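Local coordinates for transcriptional regulator, MarR family (Silicibacter pomeroyi DSS-3, PDB 3BJ6), which probably acts as a dimeric DNA-binding transcription factor of the winged helix-turn-helix type, at residues A28-T33 with V38-R43; E47-T52 with P58-A63; R73-V78 with G82-R87; R87-P90 with H96-W99; L121-E124 with E130-A133. All blocks are in the same frame, centred on the assembly; numbering follows the deposited sequence. Where two conformers were deposited one is given.

Interaction 1. Residues A28-T33 with V38-R43; sequences AVERGT and VTVGQR
Thr33 OG1 lies 2.8 Å from Val38 O and 3.2 Å from Glu30 O, and its one proton can serve either carbonyl. Chi1 of 68° sets OG1 between the backbone N and the carbonyl carbon of its own residue, which turns it to both. Beside it, Val38 N gives a nearly straight bond to Thr33 O at 3.0 Å. Thr33 thus meets Val38 with both backbone and side chain where helix 18-35 runs out and the chain turns into helix 40-51. Thr39 is the N-cap of that second helix. Its OG1 accepts from Gln42 N, and Thr39 N gives to Gln42 OE1, a capping box. The apolar layer is close. Val40 CG2 presses on Glu30 CB at 3.3 Å. The Arg43 chain crosses Val29 and Thr33 at about a right angle, its CD lying 3.4 Å from Val29 CG1 and 3.6 Å from Thr33 CG2. The Arg43 guanidinium continues past them to salt bridges with Glu115 and Glu47. It also bonds to the hydroxyl of Tyr12 of the second subunit.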
# COMPACT_ATOMS: atom_id res chain seq x y z
N ALA A 28 7.23 -8.74 6.34
CA ALA A 28 6.82 -10.07 6.82
C ALA A 28 7.08 -11.15 5.77
O ALA A 28 7.62 -12.22 6.08
CB ALA A 28 5.34 -10.08 7.19
N VAL A 29 6.69 -10.87 4.53
CA VAL A 29 6.90 -11.81 3.43
C VAL A 29 8.40 -12.14 3.29
O VAL A 29 8.77 -13.31 3.19
CB VAL A 29 6.30 -11.28 2.12
CG1 VAL A 29 6.80 -12.09 0.92
CG2 VAL A 29 4.77 -11.33 2.20
N GLU A 30 9.24 -11.11 3.34
CA GLU A 30 10.71 -11.28 3.22
C GLU A 30 11.31 -12.23 4.26
O GLU A 30 12.24 -12.98 3.97
CB GLU A 30 11.41 -9.92 3.29
CG GLU A 30 12.95 -10.08 3.25
CD GLU A 30 13.66 -8.75 3.23
OE1 GLU A 30 13.68 -8.15 2.14
OE2 GLU A 30 14.24 -8.34 4.28
N ARG A 31 10.77 -12.19 5.48
CA ARG A 31 11.19 -13.15 6.50
C ARG A 31 10.98 -14.59 6.06
O ARG A 31 11.85 -15.44 6.25
CB ARG A 31 10.48 -12.87 7.84
CG ARG A 31 11.07 -11.67 8.59
CD ARG A 31 12.39 -12.05 9.30
NE ARG A 31 13.54 -12.01 8.40
CZ ARG A 31 14.73 -12.56 8.62
NH1 ARG A 31 14.99 -13.29 9.69
NH2 ARG A 31 15.67 -12.42 7.71
N GLY A 32 9.83 -14.85 5.44
CA GLY A 32 9.53 -16.18 4.91
C GLY A 32 10.35 -16.53 3.69
O GLY A 32 10.86 -17.66 3.56
N THR A 33 10.52 -15.58 2.77
CA THR A 33 11.25 -15.88 1.55
C THR A 33 12.73 -16.14 1.81
O THR A 33 13.33 -17.00 1.16
CB THR A 33 11.09 -14.80 0.47
OG1 THR A 33 11.75 -13.56 0.87
CG2 THR A 33 9.64 -14.55 0.16
N VAL A 38 15.47 -16.82 -0.95
CA VAL A 38 15.10 -15.87 -2.01
C VAL A 38 14.56 -14.56 -1.43
O VAL A 38 14.17 -14.51 -0.28
CB VAL A 38 14.09 -16.48 -3.05
CG1 VAL A 38 14.66 -17.83 -3.67
CG2 VAL A 38 12.70 -16.69 -2.44
N THR A 39 14.55 -13.51 -2.25
CA THR A 39 14.04 -12.20 -1.87
C THR A 39 12.55 -12.09 -2.21
O THR A 39 11.98 -12.97 -2.87
CB THR A 39 14.78 -11.08 -2.65
OG1 THR A 39 14.49 -11.20 -4.04
CG2 THR A 39 16.31 -11.13 -2.42
N VAL A 40 11.92 -10.99 -1.77
CA VAL A 40 10.50 -10.73 -2.05
C VAL A 40 10.25 -10.55 -3.54
O VAL A 40 9.25 -11.05 -4.07
CB VAL A 40 9.97 -9.50 -1.27
CG1 VAL A 40 8.45 -9.30 -1.48
CG2 VAL A 40 10.22 -9.69 0.19
N GLY A 41 11.16 -9.83 -4.20
CA GLY A 41 11.06 -9.62 -5.65
C GLY A 41 11.17 -10.96 -6.38
O GLY A 41 10.41 -11.22 -7.29
N GLN A 42 12.15 -11.79 -5.99
CA GLN A 42 12.28 -13.12 -6.59
C GLN A 42 11.04 -14.01 -6.40
O GLN A 42 10.60 -14.67 -7.34
CB GLN A 42 13.55 -13.82 -6.08
CG GLN A 42 14.84 -13.09 -6.50
CD GLN A 42 16.07 -13.49 -5.65
OE1 GLN A 42 15.97 -14.34 -4.76
NE2 GLN A 42 17.22 -12.86 -5.93
N ARG A 43 10.48 -14.02 -5.18
CA ARG A 43 9.21 -14.67 -4.89
C ARG A 43 8.11 -14.22 -5.86
O ARG A 43 7.37 -15.04 -6.32
CB ARG A 43 8.78 -14.35 -3.45
CG ARG A 43 7.40 -14.87 -3.05
CD ARG A 43 6.78 -14.01 -1.93
NE ARG A 43 5.39 -14.47 -1.70
CZ ARG A 43 4.35 -14.21 -2.49
NH1 ARG A 43 4.49 -13.45 -3.57
NH2 ARG A 43 3.17 -14.72 -2.18

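Interaction 2. Residues E47-T52 with P58-A63; sequences EGLSLT and PQLGAA
Leu49 and Leu60 both hold CG anti to the carbonyl carbon and beside the backbone N, with chi1 at -68° and -78°. From the root neither side chain aims straight across, but chi2 near 180° in both carries the branched ends into the gap between the helices. There the two leucines cross at about a right angle. Leu60 CD1 sits 3.8 Å from Leu49 CD2 and 4.0 Å from Leu49 CG. The other branch, Leu60 CD2, lies against bare backbone, 3.8 Å from Gly48 C and 3.9 Å from Gly48 CA. Gly48 has no side chain, and this lets the Leu60 methyl come right up to its backbone. The nearest CA atoms, those of Gly48 and Leu60, are 6.5 Å apart. No hydrogen bond crosses the contact. It joins the end of helix 40-51 to helix 57-64, the first helix of the helix-turn-helix unit, which helix 68-80 follows. Cutting Leu60 back to an alanine is likely to cost Leu49 CD2 one apolar neighbour and strip the Gly48 backbone of its cover. Thr52 lies at the outer margin, past the last turn of its helix, with OG1 4.5 Å from Leu60 CD2. Ala55 of the short strand 55-56 touches both leucines. Tyr98 and Leu100 of strand 97-100 cover Leu49 as well. Glu47, just before Gly48, forms a salt bridge with Arg43 of its own chain and a hydrogen bond with Tyr12 of the second subunit.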
# COMPACT_ATOMS: atom_id res chain seq x y z
N GLU A 47 6.19 -16.79 -8.21
CA GLU A 47 4.73 -16.93 -8.11
C GLU A 47 4.09 -16.70 -9.46
O GLU A 47 3.25 -17.47 -9.87
CB GLU A 47 4.14 -15.99 -7.06
CG GLU A 47 2.60 -16.02 -7.02
CD GLU A 47 1.99 -15.06 -5.96
OE1 GLU A 47 2.54 -13.94 -5.73
OE2 GLU A 47 0.92 -15.42 -5.42
N GLY A 48 4.52 -15.65 -10.17
CA GLY A 48 4.02 -15.39 -11.52
C GLY A 48 4.20 -16.57 -12.48
O GLY A 48 3.27 -16.94 -13.18
N LEU A 49 5.38 -17.20 -12.47
CA LEU A 49 5.63 -18.36 -13.34
C LEU A 49 4.92 -19.63 -12.88
O LEU A 49 4.63 -20.50 -13.69
CB LEU A 49 7.14 -18.61 -13.50
CG LEU A 49 7.80 -17.47 -14.28
CD1 LEU A 49 9.36 -17.53 -14.21
CD2 LEU A 49 7.36 -17.46 -15.76
N SER A 50 4.62 -19.72 -11.58
CA SER A 50 3.80 -20.80 -11.06
C SER A 50 2.40 -20.70 -11.66
O SER A 50 1.81 -21.70 -12.07
CB SER A 50 3.69 -20.68 -9.54
OG SER A 50 3.05 -21.84 -9.06
N LEU A 51 1.90 -19.47 -11.73
CA LEU A 51 0.56 -19.21 -12.23
C LEU A 51 0.49 -19.34 -13.75
O LEU A 51 -0.49 -19.89 -14.28
CB LEU A 51 0.07 -17.83 -11.79
CG LEU A 51 -0.16 -17.76 -10.27
CD1 LEU A 51 -0.31 -16.30 -9.84
CD2 LEU A 51 -1.40 -18.61 -9.85
N THR A 52 1.51 -18.84 -14.44
CA THR A 52 1.52 -18.92 -15.91
C THR A 52 2.87 -19.49 -16.41
O THR A 52 3.74 -18.71 -16.82
CB THR A 52 1.27 -17.53 -16.55
OG1 THR A 52 2.31 -16.62 -16.15
CG2 THR A 52 -0.05 -16.91 -16.09
N PRO A 58 7.72 -9.68 -20.88
CA PRO A 58 6.65 -8.67 -20.92
C PRO A 58 5.31 -9.13 -20.36
O PRO A 58 4.65 -8.33 -19.72
CB PRO A 58 6.54 -8.32 -22.42
CG PRO A 58 7.95 -8.66 -22.99
CD PRO A 58 8.30 -9.92 -22.22
N GLN A 59 4.92 -10.38 -20.57
CA GLN A 59 3.71 -10.94 -19.94
C GLN A 59 3.74 -10.96 -18.41
O GLN A 59 2.76 -10.57 -17.75
CB GLN A 59 3.39 -12.34 -20.47
CG GLN A 59 2.82 -12.35 -21.90
CD GLN A 59 2.67 -13.78 -22.44
OE1 GLN A 59 3.51 -14.66 -22.17
NE2 GLN A 59 1.59 -14.01 -23.19
N LEU A 60 4.86 -11.39 -17.83
CA LEU A 60 5.06 -11.27 -16.39
C LEU A 60 4.95 -9.84 -15.90
O LEU A 60 4.32 -9.57 -14.86
CB LEU A 60 6.45 -11.83 -15.99
CG LEU A 60 6.54 -13.35 -15.91
CD1 LEU A 60 8.01 -13.76 -15.62
CD2 LEU A 60 5.57 -13.87 -14.81
N GLY A 61 5.64 -8.93 -16.59
CA GLY A 61 5.54 -7.50 -16.28
C GLY A 61 4.09 -7.01 -16.25
O GLY A 61 3.67 -6.32 -15.31
N ALA A 62 3.32 -7.34 -17.29
CA ALA A 62 1.89 -6.98 -17.31
C ALA A 62 1.10 -7.62 -16.14
O ALA A 62 0.28 -6.95 -15.49
CB ALA A 62 1.27 -7.33 -18.69
N ALA A 63 1.34 -8.91 -15.87
CA ALA A 63 0.58 -9.67 -14.84
C ALA A 63 0.88 -9.16 -13.45
O ALA A 63 -0.01 -9.04 -12.62
CB ALA A 63 0.89 -11.15 -14.92

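Interaction 3. Residues R73-V78 with G82-R87; sequences RILQEV and GLIERR
Leu83 N bonds to Val78 O at 2.8 Å, with an N-H...O angle of 162°, where helix 68-80 gives way to the chain leading into strand 84-87. Gly82 has positive phi (76°) and leaves the helix in a Schellman motif. The CA atoms of Val78 and Leu83 are 5.3 Å apart. Beyond the turn the strand moves away from the helix, so the side-chain contact stays near its start. Ile84 carries most of it. Its CG1 stands between the backbone N and the carbonyl carbon, chi1 72°, which places CD1 against Leu75 and Val78. CD1 meets Leu75 CD2 at 3.5 Å and Val78 CG2 at 3.7 Å. Ile84 CG2 also lies 3.8 Å from Val78 CG2, so both branches of the isoleucine bear on one methyl. Leu75 and Ile84 cross at about a right angle. Leu83 keeps CB 3.5 Å from Val78 O, while its side chain also packs on Val38, Arg103 and Ile107. A serine in place of Ile84 would probably take from Leu75 CD2 and Val78 CG2 the methyl they pack on and put a hydroxyl among buried methyls. Farther along the strand, Glu85 OE1 accepts from Arg87 NE at 2.8 Å in a salt bridge, met on its anti side. Ile45 and Leu49 of helix 40-51 and Tyr98 close round the same core. The chemistry divides in two: a backbone bond from Leu83 N to Val78 O helps close the Schellman turn, and apolar side chains pack the start of the wing strand on helix 68-80, the likely recognition helix of this family.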
# COMPACT_ATOMS: atom_id res chain seq x y z
N ARG A 73 15.75 -7.70 -14.14
CA ARG A 73 16.74 -7.87 -13.09
C ARG A 73 16.45 -9.15 -12.31
O ARG A 73 17.35 -9.93 -12.03
CB ARG A 73 16.71 -6.65 -12.15
CG ARG A 73 17.40 -6.85 -10.80
CD ARG A 73 17.76 -5.50 -10.09
NE ARG A 73 16.67 -4.50 -10.10
CZ ARG A 73 16.63 -3.44 -10.91
NH1 ARG A 73 15.61 -2.59 -10.84
NH2 ARG A 73 17.62 -3.22 -11.81
N ILE A 74 15.18 -9.36 -11.98
CA ILE A 74 14.77 -10.48 -11.14
C ILE A 74 14.87 -11.78 -11.93
O ILE A 74 15.31 -12.80 -11.39
CB ILE A 74 13.33 -10.34 -10.57
CG1 ILE A 74 13.14 -9.06 -9.73
CG2 ILE A 74 13.00 -11.55 -9.72
CD1 ILE A 74 14.21 -8.81 -8.76
N LEU A 75 14.44 -11.77 -13.19
CA LEU A 75 14.56 -12.99 -14.00
C LEU A 75 16.01 -13.49 -14.04
O LEU A 75 16.26 -14.68 -13.97
CB LEU A 75 14.07 -12.79 -15.44
CG LEU A 75 12.56 -12.70 -15.62
CD1 LEU A 75 12.21 -12.36 -17.06
CD2 LEU A 75 11.84 -13.99 -15.19
N GLN A 76 16.95 -12.58 -14.18
CA GLN A 76 18.37 -12.97 -14.18
C GLN A 76 18.82 -13.57 -12.85
O GLN A 76 19.52 -14.55 -12.82
CB GLN A 76 19.24 -11.77 -14.58
CG GLN A 76 18.98 -11.38 -16.07
CD GLN A 76 19.73 -10.13 -16.47
OE1 GLN A 76 20.90 -10.19 -16.86
NE2 GLN A 76 19.07 -8.98 -16.38
N GLU A 77 18.38 -12.98 -11.75
CA GLU A 77 18.72 -13.50 -10.43
C GLU A 77 18.21 -14.92 -10.24
O GLU A 77 18.95 -15.80 -9.78
CB GLU A 77 18.16 -12.57 -9.36
CG GLU A 77 18.79 -11.18 -9.31
CD GLU A 77 18.06 -10.23 -8.34
OE1 GLU A 77 17.04 -10.61 -7.73
OE2 GLU A 77 18.51 -9.05 -8.20
N VAL A 78 16.95 -15.16 -10.58
CA VAL A 78 16.38 -16.50 -10.35
C VAL A 78 16.93 -17.53 -11.35
O VAL A 78 17.06 -18.71 -11.02
CB VAL A 78 14.82 -16.54 -10.25
CG1 VAL A 78 14.37 -15.69 -9.02
CG2 VAL A 78 14.15 -16.01 -11.51
N GLY A 82 19.29 -20.96 -10.62
CA GLY A 82 18.80 -22.26 -11.09
C GLY A 82 17.33 -22.54 -10.76
O GLY A 82 16.92 -23.71 -10.65
N LEU A 83 16.54 -21.48 -10.62
CA LEU A 83 15.14 -21.61 -10.20
C LEU A 83 14.13 -21.49 -11.34
O LEU A 83 12.97 -21.89 -11.20
CB LEU A 83 14.80 -20.58 -9.09
CG LEU A 83 15.77 -20.55 -7.90
CD1 LEU A 83 15.35 -19.49 -6.86
CD2 LEU A 83 15.83 -21.96 -7.23
N ILE A 84 14.57 -20.91 -12.46
CA ILE A 84 13.78 -20.90 -13.68
C ILE A 84 14.72 -21.27 -14.83
O ILE A 84 15.93 -21.21 -14.70
CB ILE A 84 13.11 -19.51 -13.95
CG1 ILE A 84 14.14 -18.45 -14.39
CG2 ILE A 84 12.27 -19.06 -12.72
CD1 ILE A 84 13.48 -17.11 -14.93
N GLU A 85 14.13 -21.65 -15.96
CA GLU A 85 14.87 -21.91 -17.18
C GLU A 85 14.14 -21.25 -18.34
O GLU A 85 12.93 -20.96 -18.26
CB GLU A 85 15.00 -23.42 -17.40
CG GLU A 85 13.65 -24.05 -17.73
CD GLU A 85 13.71 -25.57 -17.83
OE1 GLU A 85 13.13 -26.12 -18.78
OE2 GLU A 85 14.36 -26.20 -16.98
N ARG A 86 14.89 -20.96 -19.40
CA ARG A 86 14.33 -20.34 -20.60
C ARG A 86 14.24 -21.45 -21.65
O ARG A 86 15.20 -22.21 -21.84
CB ARG A 86 15.18 -19.15 -21.08
CG ARG A 86 14.69 -18.49 -22.40
CD ARG A 86 15.68 -17.45 -22.99
NE ARG A 86 17.04 -18.02 -23.18
CZ ARG A 86 17.40 -18.79 -24.21
NH1 ARG A 86 16.54 -19.11 -25.17
NH2 ARG A 86 18.63 -19.26 -24.26
N ARG A 87 13.10 -21.55 -22.32
CA ARG A 87 13.00 -22.47 -23.45
C ARG A 87 12.85 -21.71 -24.76
O ARG A 87 12.41 -20.55 -24.74
CB ARG A 87 11.86 -23.48 -23.24
CG ARG A 87 12.00 -24.24 -21.92
CD ARG A 87 10.84 -25.22 -21.71
NE ARG A 87 10.88 -25.78 -20.36
CZ ARG A 87 9.89 -26.44 -19.76
NH1 ARG A 87 10.06 -26.88 -18.51
NH2 ARG A 87 8.74 -26.65 -20.39

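Interaction 4. Residues R87-P90 with H96-W99; sequences RTNP and HRYW
The Arg87 guanidinium lies flat on one face of the Trp99 indole, the planes only 7° apart. CZ stands 3.6 Å from the centroid of the five-membered ring, close to the ring normal, a cation-pi contact. Trp99 CG lies under the centre of the guanidinium, and Arg87 NH2 is set toward the rim of the indole. The aliphatic part of Arg87 lies over the six-membered ring. CD sits 3.7 Å from the centroid of that ring as a CH-pi contact, and CB comes 3.5 Å from Trp99 CZ3. Arg87 is extended from CG to NE, which lets a single chain span both rings. Its salt bridge to Glu85 lies at the guanidinium edge and is likely to limit its rotation. Pro53 also packs on Trp99. Next to the stack, Arg87 N bonds to Arg97 O at 2.9 Å in a hydrogen-bonded antiparallel pair. The CB of Asn89 is directed at strand 97-100. The Arg97 guanidinium turns to Gly54 O as its main partner and more weakly to Gln59. The stack and the bridge join the two strands of the beta hairpin that forms the wing of this winged helix fold. Strand 97-100 is the middle one of the sheet. Strand 84-87 flanks it on one side and the short strand 55-56, leading into helix 57-64, on the other.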
# COMPACT_ATOMS: atom_id res chain seq x y z
N ARG A 87 13.10 -21.55 -22.32
CA ARG A 87 13.00 -22.47 -23.45
C ARG A 87 12.85 -21.71 -24.76
O ARG A 87 12.41 -20.55 -24.74
CB ARG A 87 11.86 -23.48 -23.24
CG ARG A 87 12.00 -24.24 -21.92
CD ARG A 87 10.84 -25.22 -21.71
NE ARG A 87 10.88 -25.78 -20.36
CZ ARG A 87 9.89 -26.44 -19.76
NH1 ARG A 87 10.06 -26.88 -18.51
NH2 ARG A 87 8.74 -26.65 -20.39
N THR A 88 13.25 -22.31 -25.88
CA THR A 88 13.14 -21.64 -27.19
C THR A 88 11.66 -21.40 -27.54
O THR A 88 10.77 -22.19 -27.15
CB THR A 88 13.72 -22.47 -28.36
OG1 THR A 88 13.00 -23.70 -28.45
CG2 THR A 88 15.13 -22.79 -28.13
N ASN A 89 11.43 -20.30 -28.27
CA ASN A 89 10.11 -19.95 -28.75
C ASN A 89 10.20 -20.04 -30.28
O ASN A 89 10.64 -19.09 -30.93
CB ASN A 89 9.72 -18.53 -28.29
CG ASN A 89 8.27 -18.18 -28.63
OD1 ASN A 89 7.66 -17.29 -28.02
ND2 ASN A 89 7.71 -18.85 -29.60
N PRO A 90 9.79 -21.18 -30.86
CA PRO A 90 9.97 -21.28 -32.30
C PRO A 90 8.95 -20.44 -33.12
O PRO A 90 9.14 -20.30 -34.32
CB PRO A 90 9.80 -22.78 -32.57
CG PRO A 90 8.84 -23.24 -31.50
CD PRO A 90 9.18 -22.40 -30.28
N HIS A 96 11.22 -14.69 -25.42
CA HIS A 96 11.78 -15.75 -24.55
C HIS A 96 10.70 -16.17 -23.58
O HIS A 96 10.01 -15.32 -23.00
CB HIS A 96 13.04 -15.28 -23.80
CG HIS A 96 13.94 -14.39 -24.62
ND1 HIS A 96 14.39 -14.73 -25.88
CD2 HIS A 96 14.47 -13.17 -24.35
CE1 HIS A 96 15.15 -13.76 -26.36
NE2 HIS A 96 15.21 -12.80 -25.46
N ARG A 97 10.57 -17.47 -23.39
CA ARG A 97 9.55 -18.02 -22.50
C ARG A 97 10.19 -18.78 -21.35
O ARG A 97 11.14 -19.55 -21.55
CB ARG A 97 8.58 -18.90 -23.29
CG ARG A 97 7.69 -18.10 -24.26
CD ARG A 97 6.45 -18.90 -24.66
NE ARG A 97 5.60 -18.10 -25.52
CZ ARG A 97 4.61 -17.30 -25.10
NH1 ARG A 97 4.29 -17.19 -23.80
NH2 ARG A 97 3.94 -16.62 -26.01
N TYR A 98 9.65 -18.58 -20.16
CA TYR A 98 10.27 -19.09 -18.94
C TYR A 98 9.41 -20.06 -18.15
O TYR A 98 8.19 -19.90 -18.10
CB TYR A 98 10.63 -17.93 -17.98
CG TYR A 98 11.56 -16.95 -18.60
CD1 TYR A 98 12.95 -17.14 -18.53
CD2 TYR A 98 11.07 -15.84 -19.33
CE1 TYR A 98 13.83 -16.25 -19.11
CE2 TYR A 98 11.94 -14.94 -19.93
CZ TYR A 98 13.31 -15.16 -19.81
OH TYR A 98 14.16 -14.26 -20.38
N TRP A 99 10.08 -21.02 -17.50
CA TRP A 99 9.42 -22.02 -16.67
C TRP A 99 10.16 -22.19 -15.37
O TRP A 99 11.38 -22.17 -15.37
CB TRP A 99 9.44 -23.38 -17.36
CG TRP A 99 8.33 -23.59 -18.39
CD1 TRP A 99 7.16 -24.26 -18.22
CD2 TRP A 99 8.34 -23.15 -19.74
NE1 TRP A 99 6.42 -24.26 -19.38
CE2 TRP A 99 7.13 -23.59 -20.33
CE3 TRP A 99 9.24 -22.41 -20.51
CZ2 TRP A 99 6.80 -23.31 -21.67
CZ3 TRP A 99 8.92 -22.15 -21.82
CH2 TRP A 99 7.71 -22.59 -22.39

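Interaction 5. Residues L121-E124 with E130-A133; sequences LFSE and ELTA
Leu131 sends its two methyls to two neighbouring residues of helix 102-123. CD1 lies 3.6 Å from Ser123 CB and 3.7 Å from Ser123 OG. CD2 lies 4.1 Å from Phe122 CE2 and approaches the ring obliquely. The contact is small and wholly by van der Waals touch, with no hydrogen bond across it. The nearest CA atoms, those of Ser123 and Leu131, are 7.5 Å apart, so side chains fill the space between the helices. The next shell fixes these groups. Phe122 holds CG anti to the backbone N, chi1 171°, which brings the ring up to helix 128-151 although its root does not aim there. Ser123 OG bonds back to Leu119 O in its own helix, and that bond holds the hydroxyl beside the Leu131 methyl, while Phe126, in the connection between the helices, meets the Phe122 ring with planes at about 30°. In the outermost shell, Phe144 and Leu141 of the second subunit pack on Phe122, its Met4 on Ser123 and its Glu7 on Leu131. Glu130 forms a salt bridge with Lys136 of that subunit. The arrangement is the junction of two consecutive helices, 102-123 and 128-151, set in the all-helical dimerisation region that MarR family proteins build from the terminal helices of both subunits.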
# COMPACT_ATOMS: atom_id res chain seq x y z
N LEU A 121 -3.56 -18.72 10.91
CA LEU A 121 -3.34 -18.32 12.28
C LEU A 121 -3.99 -16.97 12.58
O LEU A 121 -4.64 -16.76 13.62
CB LEU A 121 -1.84 -18.21 12.46
CG LEU A 121 -1.11 -18.33 13.76
CD1 LEU A 121 0.26 -19.03 13.44
CD2 LEU A 121 -0.91 -16.96 14.41
N PHE A 122 -3.78 -16.02 11.67
CA PHE A 122 -4.40 -14.72 11.82
C PHE A 122 -5.91 -14.86 11.82
O PHE A 122 -6.59 -14.27 12.65
CB PHE A 122 -3.93 -13.74 10.73
CG PHE A 122 -4.72 -12.43 10.73
CD1 PHE A 122 -4.33 -11.38 11.56
CD2 PHE A 122 -5.86 -12.27 9.93
CE1 PHE A 122 -5.05 -10.18 11.60
CE2 PHE A 122 -6.62 -11.06 9.97
CZ PHE A 122 -6.20 -10.03 10.81
N SER A 123 -6.44 -15.61 10.85
CA SER A 123 -7.89 -15.71 10.63
C SER A 123 -8.63 -16.31 11.82
O SER A 123 -9.80 -16.00 12.05
CB SER A 123 -8.17 -16.54 9.37
OG SER A 123 -7.61 -15.88 8.25
N GLU A 124 -7.94 -17.15 12.60
CA GLU A 124 -8.49 -17.74 13.83
C GLU A 124 -8.99 -16.74 14.84
O GLU A 124 -9.82 -17.08 15.69
CB GLU A 124 -7.42 -18.62 14.50
CG GLU A 124 -7.26 -19.88 13.73
CD GLU A 124 -6.09 -20.74 14.18
OE1 GLU A 124 -5.37 -20.43 15.17
OE2 GLU A 124 -5.94 -21.77 13.49
N GLU A 130 -16.61 -11.44 9.53
CA GLU A 130 -15.68 -10.31 9.59
C GLU A 130 -14.65 -10.31 8.47
O GLU A 130 -14.36 -9.24 7.90
CB GLU A 130 -14.93 -10.29 10.94
CG GLU A 130 -15.83 -9.87 12.08
CD GLU A 130 -15.16 -10.04 13.43
OE1 GLU A 130 -14.61 -11.14 13.70
OE2 GLU A 130 -15.18 -9.07 14.21
N LEU A 131 -14.05 -11.47 8.20
CA LEU A 131 -13.06 -11.55 7.13
C LEU A 131 -13.65 -11.35 5.75
O LEU A 131 -13.00 -10.77 4.88
CB LEU A 131 -12.25 -12.85 7.20
CG LEU A 131 -11.48 -13.02 8.51
CD1 LEU A 131 -10.96 -14.43 8.64
CD2 LEU A 131 -10.32 -11.99 8.61
N THR A 132 -14.86 -11.86 5.55
CA THR A 132 -15.54 -11.66 4.29
C THR A 132 -15.86 -10.16 4.07
O THR A 132 -15.72 -9.65 2.95
CB THR A 132 -16.80 -12.55 4.22
OG1 THR A 132 -16.35 -13.91 4.14
CG2 THR A 132 -17.62 -12.23 2.99
N ALA A 133 -16.31 -9.50 5.13
CA ALA A 133 -16.55 -8.05 5.09
C ALA A 133 -15.25 -7.32 4.75
O ALA A 133 -15.24 -6.43 3.89
CB ALA A 133 -17.10 -7.55 6.42

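Interactions 2, 3 and 4 form one continuous group in the winged helix part, their centres 12 to 13 Å apart. Interactions 2 and 3 meet where Leu49 CD1 lies 3.6 Å from Ile84 CG2. Interactions 3 and 4 share Arg87 and the strand pair 84-87 and 97-100. Interaction 1 joins this group through Gln42 NE2, 2.9 Å from Glu77 OE1, and shares helix 40-51 with interaction 2. Interaction 5 stands apart in the dimer region, about 40 Å from interaction 4 between centres, yet helix 102-123 links the two parts. Interactions 1 and 5 both touch the second subunit. An ethanol, probably from the crystallisation liquor, lies about 4 Å from the side chain of Val29.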